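Local coordinates for protein putative N-acetylmuramoyl-L-alanine amidase,autolysin cwp6 (Peptoclostridium difficile, PDB 5J72) that probably cleaves the amide bond between N-acetylmuramic acid and L-alanine in peptidoglycan as a zinc-dependent amidase carrying cell wall-anchoring CWB2 modules, at residues V22-K27 / D55-V60; D31-N36 / A46-N51; A516-I521 / R593-P598; E542-V547 / D587-L592. All blocks are in the same frame, centred on the assembly; numbering follows the deposited sequence.

The four contacts form two pairs on opposite sides of the chain's centre. Interactions 1 and 2 belong to the N-terminal domain, with centres about 8 Å apart. Strands 16-24, 56-63, 42-51 and 30-39 run side by side there, and the hairpin contact of interaction 2 falls, in sequence, between the two segments of interaction 1. The bond from Tyr50 to Asp55 ties them. Interactions 3 and 4 lie in the amidase domain, centres about 13 Å apart, and Lys546 of interaction 4 binds carbonyls of the 593-598 loop in interaction 3. Some 64 Å separate the centres of interactions 1 and 3, so the two pairs belong to separate domains, with the CWB2 modules between them in sequence.

Interaction 1 (V22-K27 / D55-V60); sequences VKFKEK and DSYEGV
The backbones of strands 22-24 and 56-60 run antiparallel at 167°, their axes approaching to 4.7 Å, and Val22 and Tyr57 form a hydrogen-bonded pair. This is the antiparallel pairing of strands 16-24 and 56-63 in the N-terminal domain. Tyr57 N points almost straight at Val22 O (2.8 Å, 177° at the hydrogen), and Val22 N returns a bond to Tyr57 O, each donor lying in the plane of the carbonyl it meets. Val22 O also sits at the edge of the Tyr57 ring, nearest CD1. The same CD1 of Tyr57 packs against Phe24 CD1 at 4.2 Å, while the Tyr57 hydroxyl binds the carbonyl of Ala30. Past this pair the strands part, and a water accepts from Phe24 N and can donate to Asp55 O. Asp55 and Ser56 both face Asn51, a G1 beta bulge, and Asp55 lies beside Lys23. The lysine chain passes Ser56 OG and bends at its last two torsions, and Lys23 NZ meets Asp55 OD1 in a salt bridge of 2.8 Å; Asp55 OD2 is taken by Tyr50 OH. Lys23 NZ also donates to Asp55 O at 3.0 Å, approaching from 50° above the carbonyl plane.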
loop_
_atom_site.group_PDB
_atom_site.type_symbol
_atom_site.label_atom_id
_atom_site.label_comp_id
_atom_site.label_asym_id
_atom_site.label_seq_id
_atom_site.Cartn_x
_atom_site.Cartn_y
_atom_site.Cartn_z
ATOM N N VAL A 22 24.924 -9.424 -14.216
ATOM C CA VAL A 22 25.270 -10.495 -15.126
ATOM C C VAL A 22 26.336 -11.419 -14.483
ATOM O O VAL A 22 27.376 -10.945 -14.013
ATOM C CB VAL A 22 25.783 -9.948 -16.457
ATOM C CG1 VAL A 22 26.179 -11.092 -17.373
ATOM C CG2 VAL A 22 24.673 -9.119 -17.122
ATOM N N LYS A 23 26.077 -12.726 -14.485
ATOM C CA LYS A 23 27.010 -13.666 -13.873
ATOM C C LYS A 23 27.468 -14.636 -14.917
ATOM O O LYS A 23 26.601 -15.191 -15.620
ATOM C CB LYS A 23 26.269 -14.418 -12.738
ATOM C CG LYS A 23 27.228 -15.281 -11.877
ATOM C CD LYS A 23 26.516 -15.685 -10.550
ATOM C CE LYS A 23 27.318 -15.310 -9.331
ATOM N NZ LYS A 23 28.682 -15.892 -9.392
ATOM N N PHE A 24 28.774 -14.833 -15.075
ATOM C CA PHE A 24 29.299 -15.796 -16.050
ATOM C C PHE A 24 29.910 -16.995 -15.300
ATOM O O PHE A 24 30.571 -16.767 -14.290
ATOM C CB PHE A 24 30.480 -15.245 -16.893
ATOM C CG PHE A 24 30.043 -14.274 -17.958
ATOM C CD1 PHE A 24 29.700 -12.969 -17.628
ATOM C CD2 PHE A 24 30.008 -14.652 -19.291
ATOM C CE1 PHE A 24 29.340 -12.060 -18.622
ATOM C CE2 PHE A 24 29.643 -13.726 -20.306
ATOM C CZ PHE A 24 29.316 -12.441 -19.953
ATOM N N LYS A 25 29.721 -18.195 -15.802
ATOM C CA LYS A 25 30.354 -19.368 -15.189
ATOM C C LYS A 25 31.889 -19.200 -15.369
ATOM O O LYS A 25 32.678 -19.439 -14.454
ATOM C CB LYS A 25 29.888 -20.648 -15.901
ATOM C CG LYS A 25 30.716 -21.869 -15.403
ATOM C CD LYS A 25 29.944 -22.674 -14.402
ATOM C CE LYS A 25 30.775 -23.855 -13.958
ATOM N N GLU A 26 32.291 -18.760 -16.549
ATOM C CA GLU A 26 33.685 -18.562 -16.868
ATOM C C GLU A 26 34.316 -17.333 -16.159
ATOM O O GLU A 26 33.649 -16.302 -15.992
ATOM C CB GLU A 26 33.809 -18.386 -18.376
ATOM C CG GLU A 26 35.263 -18.331 -18.842
ATOM C CD GLU A 26 35.402 -18.052 -20.352
ATOM O OE1 GLU A 26 36.533 -18.014 -20.822
ATOM O OE2 GLU A 26 34.406 -17.865 -21.054
ATOM N N LYS A 27 35.586 -17.439 -15.723
ATOM C CA LYS A 27 36.305 -16.290 -15.131
ATOM C C LYS A 27 36.836 -15.529 -16.368
ATOM O O LYS A 27 37.572 -16.079 -17.186
ATOM C CB LYS A 27 37.450 -16.756 -14.175
ATOM N N ASP A 55 31.031 -12.278 -7.334
ATOM C CA ASP A 55 31.474 -12.939 -8.573
ATOM C C ASP A 55 30.453 -12.601 -9.747
ATOM O O ASP A 55 30.088 -13.459 -10.544
ATOM C CB ASP A 55 31.522 -14.474 -8.352
ATOM C CG ASP A 55 31.985 -15.204 -9.592
ATOM O OD1 ASP A 55 31.396 -16.260 -9.909
ATOM O OD2 ASP A 55 32.913 -14.707 -10.268
ATOM N N SER A 56 30.005 -11.364 -9.798
ATOM C CA SER A 56 28.977 -10.909 -10.783
ATOM C C SER A 56 29.345 -9.513 -11.321
ATOM O O SER A 56 30.064 -8.794 -10.658
ATOM C CB SER A 56 27.642 -10.731 -10.066
ATOM O OG SER A 56 26.865 -11.885 -10.294
ATOM N N TYR A 57 28.835 -9.152 -12.498
ATOM C CA TYR A 57 29.069 -7.807 -13.031
ATOM C C TYR A 57 27.763 -7.053 -12.646
ATOM O O TYR A 57 26.656 -7.511 -12.999
ATOM C CB TYR A 57 29.301 -7.911 -14.548
ATOM C CG TYR A 57 30.663 -8.523 -14.839
ATOM C CD1 TYR A 57 30.828 -9.909 -14.927
ATOM C CD2 TYR A 57 31.781 -7.722 -15.003
ATOM C CE1 TYR A 57 32.079 -10.469 -15.172
ATOM C CE2 TYR A 57 33.030 -8.268 -15.244
ATOM C CZ TYR A 57 33.175 -9.636 -15.322
ATOM O OH TYR A 57 34.440 -10.148 -15.507
ATOM N N GLU A 58 27.886 -5.929 -11.948
ATOM C CA GLU A 58 26.713 -5.231 -11.445
ATOM C C GLU A 58 26.733 -3.772 -11.834
ATOM O O GLU A 58 27.808 -3.153 -11.871
ATOM C CB GLU A 58 26.720 -5.271 -9.878
ATOM C CG GLU A 58 26.633 -6.704 -9.315
ATOM C CD GLU A 58 26.831 -6.737 -7.785
ATOM O OE1 GLU A 58 26.728 -7.833 -7.198
ATOM O OE2 GLU A 58 27.107 -5.678 -7.182
ATOM N N GLY A 59 25.574 -3.205 -12.103
ATOM C CA GLY A 59 25.543 -1.789 -12.426
ATOM C C GLY A 59 24.104 -1.408 -12.601
ATOM O O GLY A 59 23.161 -2.157 -12.253
ATOM N N VAL A 60 23.910 -0.214 -13.195
ATOM C CA VAL A 60 22.567 0.303 -13.354
ATOM C C VAL A 60 22.270 0.691 -14.806
ATOM O O VAL A 60 23.137 1.310 -15.405
ATOM C CB VAL A 60 22.499 1.571 -12.460
ATOM C CG1 VAL A 60 21.132 2.288 -12.677
ATOM C CG2 VAL A 60 22.707 1.187 -10.943
HETATM O O HOH W 1 30.546 -13.452 -13.386
#

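Interaction 2 (D31-N36 / A46-N51); sequences DSITLN and ATLNYN
A beta hairpin, strand 30-39 turning back into strand 42-51, supplies both segments here, crossing at 156° with axes 4.6 Å apart. Ile33 and Leu48 make a hydrogen-bonded pair, Leu48 N reaching Ile33 O at 2.8 Å, nearly along the C=O axis, and Leu35 and Ala46 make the next such pair. At the far end Tyr50 N donates to Asp31 O in a straight bond of 2.8 Å, although it arrives 39° above that carbonyl's plane. One face of the hairpin is polar. Thr34 and Thr47, a non-hydrogen-bonded pair, both turn OG1 anti to the carbonyl carbon, and the two hydroxyls share a hydrogen bond of 3.2 Å. Thr47 CG2 then lies against Ser32 CB, while Asn81 of strand 72-82, the neighbour on the other side, binds the hydroxyls of Ser32 and Thr34. The opposite face looks into the core of the N-terminal domain, towards Val22 and Tyr57. Leu35 and Leu48 cross there at about a right angle, touching tip to tip through their CD1 methyls at 3.8 Å. Ile33, with CG1 in the crowded position between backbone N and carbonyl carbon (chi1 62°), rests that methylene on Leu48 CB at 4.0 Å.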
loop_
_atom_site.group_PDB
_atom_site.type_symbol
_atom_site.label_atom_id
_atom_site.label_comp_id
_atom_site.label_asym_id
_atom_site.label_seq_id
_atom_site.Cartn_x
_atom_site.Cartn_y
_atom_site.Cartn_z
ATOM N N ASP A 31 37.477 -6.329 -15.671
ATOM C CA ASP A 31 36.852 -5.562 -14.625
ATOM C C ASP A 31 35.418 -5.103 -14.927
ATOM O O ASP A 31 34.707 -4.699 -14.013
ATOM C CB ASP A 31 37.659 -4.296 -14.350
ATOM C CG ASP A 31 39.024 -4.586 -13.755
ATOM O OD1 ASP A 31 39.182 -5.660 -13.117
ATOM O OD2 ASP A 31 39.923 -3.749 -13.931
ATOM N N SER A 32 34.990 -5.145 -16.203
ATOM C CA SER A 32 33.626 -4.692 -16.514
ATOM C C SER A 32 33.184 -5.277 -17.824
ATOM O O SER A 32 34.026 -5.796 -18.580
ATOM C CB SER A 32 33.571 -3.166 -16.635
ATOM O OG SER A 32 34.267 -2.748 -17.805
ATOM N N ILE A 33 31.880 -5.215 -18.083
ATOM C CA ILE A 33 31.274 -5.613 -19.370
ATOM C C ILE A 33 30.309 -4.508 -19.743
ATOM O O ILE A 33 29.864 -3.760 -18.879
ATOM C CB ILE A 33 30.509 -6.935 -19.327
ATOM C CG1 ILE A 33 29.321 -6.814 -18.326
ATOM C CG2 ILE A 33 31.502 -8.091 -18.911
ATOM C CD1 ILE A 33 28.545 -8.152 -18.296
ATOM N N THR A 34 29.969 -4.405 -21.031
ATOM C CA THR A 34 29.048 -3.407 -21.513
ATOM C C THR A 34 27.926 -4.098 -22.255
ATOM O O THR A 34 28.171 -4.879 -23.160
ATOM C CB THR A 34 29.754 -2.437 -22.444
ATOM O OG1 THR A 34 30.782 -1.817 -21.701
ATOM C CG2 THR A 34 28.810 -1.311 -22.938
ATOM N N LEU A 35 26.693 -3.810 -21.853
ATOM C CA LEU A 35 25.512 -4.397 -22.512
ATOM C C LEU A 35 25.067 -3.360 -23.517
ATOM O O LEU A 35 25.010 -2.148 -23.150
ATOM C CB LEU A 35 24.429 -4.581 -21.471
ATOM C CG LEU A 35 24.494 -5.984 -20.760
ATOM C CD1 LEU A 35 25.845 -6.172 -20.023
ATOM C CD2 LEU A 35 23.271 -6.050 -19.799
ATOM N N ASN A 36 24.755 -3.791 -24.748
ATOM C CA ASN A 36 24.261 -2.845 -25.746
ATOM C C ASN A 36 22.847 -3.271 -26.082
ATOM O O ASN A 36 22.582 -4.437 -26.340
ATOM C CB ASN A 36 25.161 -2.861 -27.001
ATOM C CG ASN A 36 24.617 -1.943 -28.049
ATOM O OD1 ASN A 36 23.728 -2.376 -28.834
ATOM N ND2 ASN A 36 24.989 -0.625 -28.070
ATOM N N ALA A 46 24.930 0.112 -21.039
ATOM C CA ALA A 46 25.159 0.165 -19.588
ATOM C C ALA A 46 26.437 -0.589 -19.304
ATOM O O ALA A 46 26.657 -1.684 -19.872
ATOM C CB ALA A 46 24.017 -0.487 -18.840
ATOM N N THR A 47 27.299 -0.032 -18.443
ATOM C CA THR A 47 28.546 -0.730 -18.106
ATOM C C THR A 47 28.387 -1.319 -16.714
ATOM O O THR A 47 27.966 -0.618 -15.805
ATOM C CB THR A 47 29.728 0.241 -18.233
ATOM O OG1 THR A 47 29.878 0.426 -19.639
ATOM C CG2 THR A 47 31.056 -0.347 -17.695
ATOM N N LEU A 48 28.685 -2.626 -16.561
ATOM C CA LEU A 48 28.521 -3.319 -15.273
ATOM C C LEU A 48 29.905 -3.687 -14.780
ATOM O O LEU A 48 30.688 -4.273 -15.538
ATOM C CB LEU A 48 27.643 -4.588 -15.512
ATOM C CG LEU A 48 26.345 -4.326 -16.313
ATOM C CD1 LEU A 48 25.584 -5.607 -16.295
ATOM C CD2 LEU A 48 25.496 -3.159 -15.680
ATOM N N ASN A 49 30.221 -3.349 -13.528
ATOM C CA ASN A 49 31.551 -3.608 -12.958
ATOM C C ASN A 49 31.596 -4.858 -12.118
ATOM O O ASN A 49 30.671 -5.121 -11.372
ATOM C CB ASN A 49 31.899 -2.442 -12.085
ATOM C CG ASN A 49 32.061 -1.214 -12.950
ATOM O OD1 ASN A 49 31.263 -0.292 -12.841
ATOM N ND2 ASN A 49 33.044 -1.149 -13.832
ATOM N N TYR A 50 32.697 -5.599 -12.222
ATOM C CA TYR A 50 32.867 -6.835 -11.496
ATOM C C TYR A 50 32.870 -6.625 -9.972
ATOM O O TYR A 50 33.587 -5.760 -9.460
ATOM C CB TYR A 50 34.165 -7.483 -11.941
ATOM C CG TYR A 50 34.281 -8.898 -11.417
ATOM C CD1 TYR A 50 33.439 -9.904 -11.875
ATOM C CD2 TYR A 50 35.242 -9.230 -10.460
ATOM C CE1 TYR A 50 33.550 -11.213 -11.397
ATOM C CE2 TYR A 50 35.370 -10.534 -9.987
ATOM C CZ TYR A 50 34.530 -11.518 -10.452
ATOM O OH TYR A 50 34.680 -12.777 -9.943
ATOM N N ASN A 51 32.100 -7.430 -9.274
ATOM C CA ASN A 51 32.023 -7.339 -7.816
ATOM C C ASN A 51 32.529 -8.701 -7.311
ATOM O O ASN A 51 31.843 -9.700 -7.477
ATOM C CB ASN A 51 30.602 -7.018 -7.379
ATOM C CG ASN A 51 30.411 -7.057 -5.843
ATOM O OD1 ASN A 51 31.317 -7.452 -5.105
ATOM N ND2 ASN A 51 29.245 -6.753 -5.307
HETATM O O HOH W 2 35.251 -3.957 -10.744
#

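Interaction 3 (A516-I521 / R593-P598); sequences ALSNTI and RNNNYP
Asn594, the first residue to leave helical geometry after helix 590-593, offers its carbonyl to the end of helix 511-521: Asn519 ND2 donates to Asn594 O at 3.2 Å, with the acceptor only 3° out of the amide plane. Next comes Asn595, whose OD1 takes two donors. Ser518 OG, anti to its own backbone N, meets it at 2.8 Å in the carbonyl plane on a lone pair, and Tyr597 N reaches it at 3.2 Å from above that plane. The amide of Asn595 is further anchored through ND2 to Val591 O, so this buried group is held from several sides. At Asn596 the backbone N gives Asn519 OD1 a nearly straight bond of 2.9 Å, again on a lone pair. Asn519 thus uses both ends of its amide on the loop backbone, which fixes its flip. Its amide and that of Asn596 stack with planes 19° apart. The ring of Tyr597 follows, bringing CD2 within 3.8 Å of Asn519 OD1, which lies at the ring edge. The bond from Tyr597 N to Asn595 OD1 closes an Asx turn, and the Ser518 bond to the same OD1 ties helix 511-521 to this turn, at the entry to a central strand of the amidase sheet.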
loop_
_atom_site.group_PDB
_atom_site.type_symbol
_atom_site.label_atom_id
_atom_site.label_comp_id
_atom_site.label_asym_id
_atom_site.label_seq_id
_atom_site.Cartn_x
_atom_site.Cartn_y
_atom_site.Cartn_z
ATOM N N ALA A 516 -15.886 28.582 -0.912
ATOM C CA ALA A 516 -15.752 28.730 -2.381
ATOM C C ALA A 516 -15.735 27.355 -3.012
ATOM O O ALA A 516 -16.353 27.140 -4.052
ATOM C CB ALA A 516 -14.455 29.444 -2.740
ATOM N N LEU A 517 -15.046 26.401 -2.353
ATOM C CA LEU A 517 -14.968 25.040 -2.855
ATOM C C LEU A 517 -16.336 24.474 -2.925
ATOM O O LEU A 517 -16.709 23.861 -3.938
ATOM C CB LEU A 517 -14.091 24.151 -1.952
ATOM C CG LEU A 517 -13.934 22.701 -2.435
ATOM C CD1 LEU A 517 -13.317 22.691 -3.859
ATOM C CD2 LEU A 517 -13.038 21.950 -1.490
ATOM N N SER A 518 -17.120 24.640 -1.857
ATOM C CA SER A 518 -18.500 24.102 -1.859
ATOM C C SER A 518 -19.299 24.676 -3.023
ATOM O O SER A 518 -19.999 23.961 -3.727
ATOM C CB SER A 518 -19.199 24.490 -0.561
ATOM O OG SER A 518 -20.434 23.807 -0.448
ATOM N N ASN A 519 -19.200 25.990 -3.219
ATOM C CA ASN A 519 -19.933 26.685 -4.295
ATOM C C ASN A 519 -19.454 26.256 -5.690
ATOM O O ASN A 519 -20.217 26.347 -6.653
ATOM C CB ASN A 519 -19.791 28.219 -4.104
ATOM C CG ASN A 519 -20.563 28.672 -2.904
ATOM O OD1 ASN A 519 -21.506 27.974 -2.464
ATOM N ND2 ASN A 519 -20.204 29.764 -2.261
ATOM N N THR A 520 -18.214 25.798 -5.802
ATOM C CA THR A 520 -17.681 25.330 -7.070
ATOM C C THR A 520 -18.167 23.902 -7.319
ATOM O O THR A 520 -18.501 23.540 -8.436
ATOM C CB THR A 520 -16.162 25.392 -6.998
ATOM O OG1 THR A 520 -15.753 26.762 -7.049
ATOM C CG2 THR A 520 -15.497 24.631 -8.117
ATOM N N ILE A 521 -18.226 23.073 -6.266
ATOM C CA ILE A 521 -18.616 21.675 -6.392
ATOM C C ILE A 521 -20.092 21.516 -6.534
ATOM O O ILE A 521 -20.519 20.559 -7.188
ATOM C CB ILE A 521 -18.124 20.833 -5.138
ATOM C CG1 ILE A 521 -16.580 20.772 -5.051
ATOM C CG2 ILE A 521 -18.648 19.447 -5.199
ATOM C CD1 ILE A 521 -15.931 20.205 -6.294
ATOM N N ARG A 593 -23.782 30.614 6.117
ATOM C CA ARG A 593 -24.273 31.864 5.519
ATOM C C ARG A 593 -23.831 32.054 4.111
ATOM O O ARG A 593 -24.604 32.520 3.279
ATOM C CB ARG A 593 -23.797 33.046 6.401
ATOM C CG ARG A 593 -24.236 34.453 5.847
ATOM C CD ARG A 593 -23.767 35.548 6.845
ATOM N NE ARG A 593 -22.323 35.771 6.728
ATOM C CZ ARG A 593 -21.393 35.338 7.576
ATOM N NH1 ARG A 593 -21.740 34.660 8.670
ATOM N NH2 ARG A 593 -20.105 35.543 7.317
ATOM N N ASN A 594 -22.602 31.681 3.788
ATOM C CA ASN A 594 -22.106 31.936 2.445
ATOM C C ASN A 594 -22.120 30.745 1.512
ATOM O O ASN A 594 -21.557 30.792 0.419
ATOM C CB ASN A 594 -20.654 32.458 2.557
ATOM C CG ASN A 594 -20.658 33.856 3.084
ATOM O OD1 ASN A 594 -21.483 34.649 2.624
ATOM N ND2 ASN A 594 -19.855 34.221 4.077
ATOM N N ASN A 595 -22.739 29.684 1.931
ATOM C CA ASN A 595 -22.815 28.490 1.081
ATOM C C ASN A 595 -24.103 28.538 0.198
ATOM O O ASN A 595 -25.188 28.699 0.753
ATOM C CB ASN A 595 -22.905 27.268 2.003
ATOM C CG ASN A 595 -22.200 26.079 1.447
ATOM O OD1 ASN A 595 -22.398 25.740 0.266
ATOM N ND2 ASN A 595 -21.360 25.422 2.237
ATOM N N ASN A 596 -23.996 28.368 -1.115
ATOM C CA ASN A 596 -25.209 28.366 -1.951
ATOM C C ASN A 596 -25.845 26.975 -1.929
ATOM O O ASN A 596 -26.853 26.770 -2.593
ATOM C CB ASN A 596 -24.863 28.702 -3.375
ATOM C CG ASN A 596 -24.331 30.094 -3.498
ATOM O OD1 ASN A 596 -23.485 30.344 -4.361
ATOM N ND2 ASN A 596 -24.770 31.040 -2.693
ATOM N N TYR A 597 -25.247 26.007 -1.180
ATOM C CA TYR A 597 -25.767 24.647 -1.132
ATOM C C TYR A 597 -26.086 24.266 0.271
ATOM O O TYR A 597 -25.645 24.939 1.213
ATOM C CB TYR A 597 -24.755 23.683 -1.809
ATOM C CG TYR A 597 -24.640 24.111 -3.246
ATOM C CD1 TYR A 597 -25.561 23.674 -4.193
ATOM C CD2 TYR A 597 -23.721 25.064 -3.630
ATOM C CE1 TYR A 597 -25.576 24.197 -5.478
ATOM C CE2 TYR A 597 -23.727 25.599 -4.918
ATOM C CZ TYR A 597 -24.659 25.159 -5.838
ATOM O OH TYR A 597 -24.670 25.677 -7.112
ATOM N N PRO A 598 -26.879 23.213 0.477
ATOM C CA PRO A 598 -27.231 22.802 1.844
ATOM C C PRO A 598 -25.934 22.527 2.679
ATOM O O PRO A 598 -25.055 21.812 2.221
ATOM C CB PRO A 598 -28.074 21.534 1.626
ATOM C CG PRO A 598 -28.452 21.549 0.241
ATOM C CD PRO A 598 -27.310 22.208 -0.500
#

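Interaction 4 (E542-V547 / D587-L592); sequences EIYYKV and DYLYVL
Tyr544 overlaps Leu589 through its CB, against which Leu589 CD1 packs at 3.7 Å, the two side chains crossing at about a right angle. The ring leads away from the leucine, and Tyr544 OH donates to Glu542 OE2 at 3.1 Å, meeting the carboxylate from above its plane. One turn along, Leu592 sends CD2 against the backbone of Tyr545, 3.5 Å from its O. That carbonyl lies within hydrogen-bonding distance of a water that can also donate to Asp587 OD1. Asp587 OD1 receives a direct bond from Val547 N at 2.8 Å on its syn lone pair, so the carboxylate secures the turn that follows strand 541-544; Val547 CB lies 3.5 Å from the same oxygen. Lys546, extended beyond CG, crosses Leu592 obliquely with CE 3.5 Å from Leu592 O. Its NZ binds the carbonyls of Asn595 and Tyr597 and a water that can donate to Leu592 O. These partners would hold the buried ammonium; Asp587 OD2, 6.2 Å from Lys546 NZ and not in contact with it, may ease the charge slightly. Leu589, at the N-cap position of helix 590-593, has its side chain about 8 Å from the zinc; the contact joins a sheet strand to a short helix near the amidase metal site.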
loop_
_atom_site.group_PDB
_atom_site.type_symbol
_atom_site.label_atom_id
_atom_site.label_comp_id
_atom_site.label_asym_id
_atom_site.label_seq_id
_atom_site.Cartn_x
_atom_site.Cartn_y
_atom_site.Cartn_z
ATOM N N GLU A 542 -24.296 18.539 19.141
ATOM C CA GLU A 542 -25.265 19.482 18.581
ATOM C C GLU A 542 -24.873 19.730 17.164
ATOM O O GLU A 542 -23.699 19.587 16.832
ATOM C CB GLU A 542 -25.262 20.819 19.333
ATOM C CG GLU A 542 -23.858 21.429 19.422
ATOM C CD GLU A 542 -23.840 22.656 20.378
ATOM O OE1 GLU A 542 -24.686 22.698 21.324
ATOM O OE2 GLU A 542 -23.011 23.564 20.167
ATOM N N ILE A 543 -25.814 20.080 16.337
ATOM C CA ILE A 543 -25.485 20.352 14.965
ATOM C C ILE A 543 -26.163 21.665 14.606
ATOM O O ILE A 543 -27.328 21.850 14.944
ATOM C CB ILE A 543 -26.007 19.171 14.085
ATOM C CG1 ILE A 543 -25.352 17.804 14.584
ATOM C CG2 ILE A 543 -25.714 19.462 12.593
ATOM C CD1 ILE A 543 -25.719 16.612 13.773
ATOM N N TYR A 544 -25.473 22.548 13.907
ATOM C CA TYR A 544 -26.053 23.792 13.436
ATOM C C TYR A 544 -26.535 23.642 12.055
ATOM O O TYR A 544 -25.848 22.996 11.235
ATOM C CB TYR A 544 -24.995 24.903 13.449
ATOM C CG TYR A 544 -24.701 25.315 14.860
ATOM C CD1 TYR A 544 -23.696 24.708 15.580
ATOM C CD2 TYR A 544 -25.493 26.270 15.509
ATOM C CE1 TYR A 544 -23.474 25.019 16.909
ATOM C CE2 TYR A 544 -25.283 26.582 16.836
ATOM C CZ TYR A 544 -24.274 25.952 17.535
ATOM O OH TYR A 544 -24.068 26.215 18.863
ATOM N N TYR A 545 -27.676 24.233 11.718
ATOM C CA TYR A 545 -28.145 24.133 10.350
ATOM C C TYR A 545 -28.613 25.550 9.903
ATOM O O TYR A 545 -28.547 26.443 10.729
ATOM C CB TYR A 545 -29.255 23.051 10.216
ATOM C CG TYR A 545 -30.494 23.367 11.034
ATOM C CD1 TYR A 545 -30.518 23.157 12.416
ATOM C CD2 TYR A 545 -31.629 23.895 10.432
ATOM C CE1 TYR A 545 -31.646 23.483 13.173
ATOM C CE2 TYR A 545 -32.763 24.207 11.179
ATOM C CZ TYR A 545 -32.765 24.003 12.545
ATOM O OH TYR A 545 -33.907 24.316 13.253
ATOM N N LYS A 546 -29.031 25.749 8.651
ATOM C CA LYS A 546 -29.335 27.108 8.185
ATOM C C LYS A 546 -30.675 27.626 8.780
ATOM O O LYS A 546 -31.672 26.897 8.795
ATOM C CB LYS A 546 -29.410 27.124 6.679
ATOM C CG LYS A 546 -28.109 26.835 5.963
ATOM C CD LYS A 546 -28.290 27.007 4.509
ATOM C CE LYS A 546 -27.011 26.849 3.768
ATOM N NZ LYS A 546 -27.160 27.166 2.292
ATOM N N VAL A 547 -30.684 28.870 9.265
ATOM C CA VAL A 547 -31.885 29.439 9.876
ATOM C C VAL A 547 -33.056 29.406 8.899
ATOM O O VAL A 547 -34.164 29.171 9.331
ATOM C CB VAL A 547 -31.552 30.881 10.375
ATOM C CG1 VAL A 547 -31.379 31.818 9.192
ATOM C CG2 VAL A 547 -32.650 31.374 11.324
ATOM N N ASP A 587 -27.236 33.600 8.981
ATOM C CA ASP A 587 -26.541 32.611 9.816
ATOM C C ASP A 587 -25.218 33.157 10.300
ATOM O O ASP A 587 -24.514 33.846 9.541
ATOM C CB ASP A 587 -26.246 31.331 8.985
ATOM C CG ASP A 587 -27.543 30.602 8.656
ATOM O OD1 ASP A 587 -28.192 30.151 9.577
ATOM O OD2 ASP A 587 -27.877 30.491 7.463
ATOM N N TYR A 588 -24.920 32.876 11.507
ATOM C CA TYR A 588 -23.677 33.320 12.133
ATOM C C TYR A 588 -22.441 32.623 11.503
ATOM O O TYR A 588 -21.421 33.267 11.259
ATOM C CB TYR A 588 -23.790 32.935 13.567
ATOM C CG TYR A 588 -22.519 33.139 14.348
ATOM C CD1 TYR A 588 -21.701 32.069 14.669
ATOM C CD2 TYR A 588 -22.142 34.402 14.781
ATOM C CE1 TYR A 588 -20.543 32.248 15.414
ATOM C CE2 TYR A 588 -20.988 34.590 15.518
ATOM C CZ TYR A 588 -20.192 33.513 15.838
ATOM O OH TYR A 588 -19.064 33.698 16.597
ATOM N N LEU A 589 -22.536 31.299 11.286
ATOM C CA LEU A 589 -21.399 30.536 10.746
ATOM C C LEU A 589 -21.176 30.839 9.296
ATOM O O LEU A 589 -22.054 30.688 8.437
ATOM C CB LEU A 589 -21.682 29.004 10.944
ATOM C CG LEU A 589 -21.670 28.588 12.373
ATOM C CD1 LEU A 589 -22.297 27.179 12.472
ATOM C CD2 LEU A 589 -20.251 28.559 12.956
ATOM N N TYR A 590 -19.963 31.259 8.988
ATOM C CA TYR A 590 -19.571 31.571 7.612
ATOM C C TYR A 590 -19.897 30.440 6.648
ATOM O O TYR A 590 -20.437 30.682 5.551
ATOM C CB TYR A 590 -18.030 31.845 7.588
ATOM C CG TYR A 590 -17.551 32.454 6.288
ATOM C CD1 TYR A 590 -17.507 31.703 5.117
ATOM C CD2 TYR A 590 -17.165 33.794 6.225
ATOM C CE1 TYR A 590 -17.098 32.263 3.919
ATOM C CE2 TYR A 590 -16.758 34.367 5.026
ATOM C CZ TYR A 590 -16.725 33.595 3.874
ATOM O OH TYR A 590 -16.339 34.135 2.673
ATOM N N VAL A 591 -19.607 29.165 7.048
ATOM C CA VAL A 591 -19.821 28.094 5.999
ATOM C C VAL A 591 -21.291 27.815 5.757
ATOM O O VAL A 591 -21.625 27.115 4.787
ATOM C CB VAL A 591 -19.049 26.798 6.346
ATOM C CG1 VAL A 591 -17.542 27.120 6.387
ATOM C CG2 VAL A 591 -19.497 26.223 7.693
ATOM N N LEU A 592 -22.166 28.355 6.630
ATOM C CA LEU A 592 -23.608 28.197 6.407
ATOM C C LEU A 592 -24.111 29.427 5.622
ATOM O O LEU A 592 -24.718 29.309 4.572
ATOM C CB LEU A 592 -24.333 28.098 7.775
ATOM C CG LEU A 592 -24.617 26.672 8.239
ATOM C CD1 LEU A 592 -23.341 25.862 8.296
ATOM C CD2 LEU A 592 -25.291 26.679 9.576
HETATM O O HOH W 3 -27.517 28.893 11.888
HETATM O O HOH W 4 -26.970 30.105 2.902
#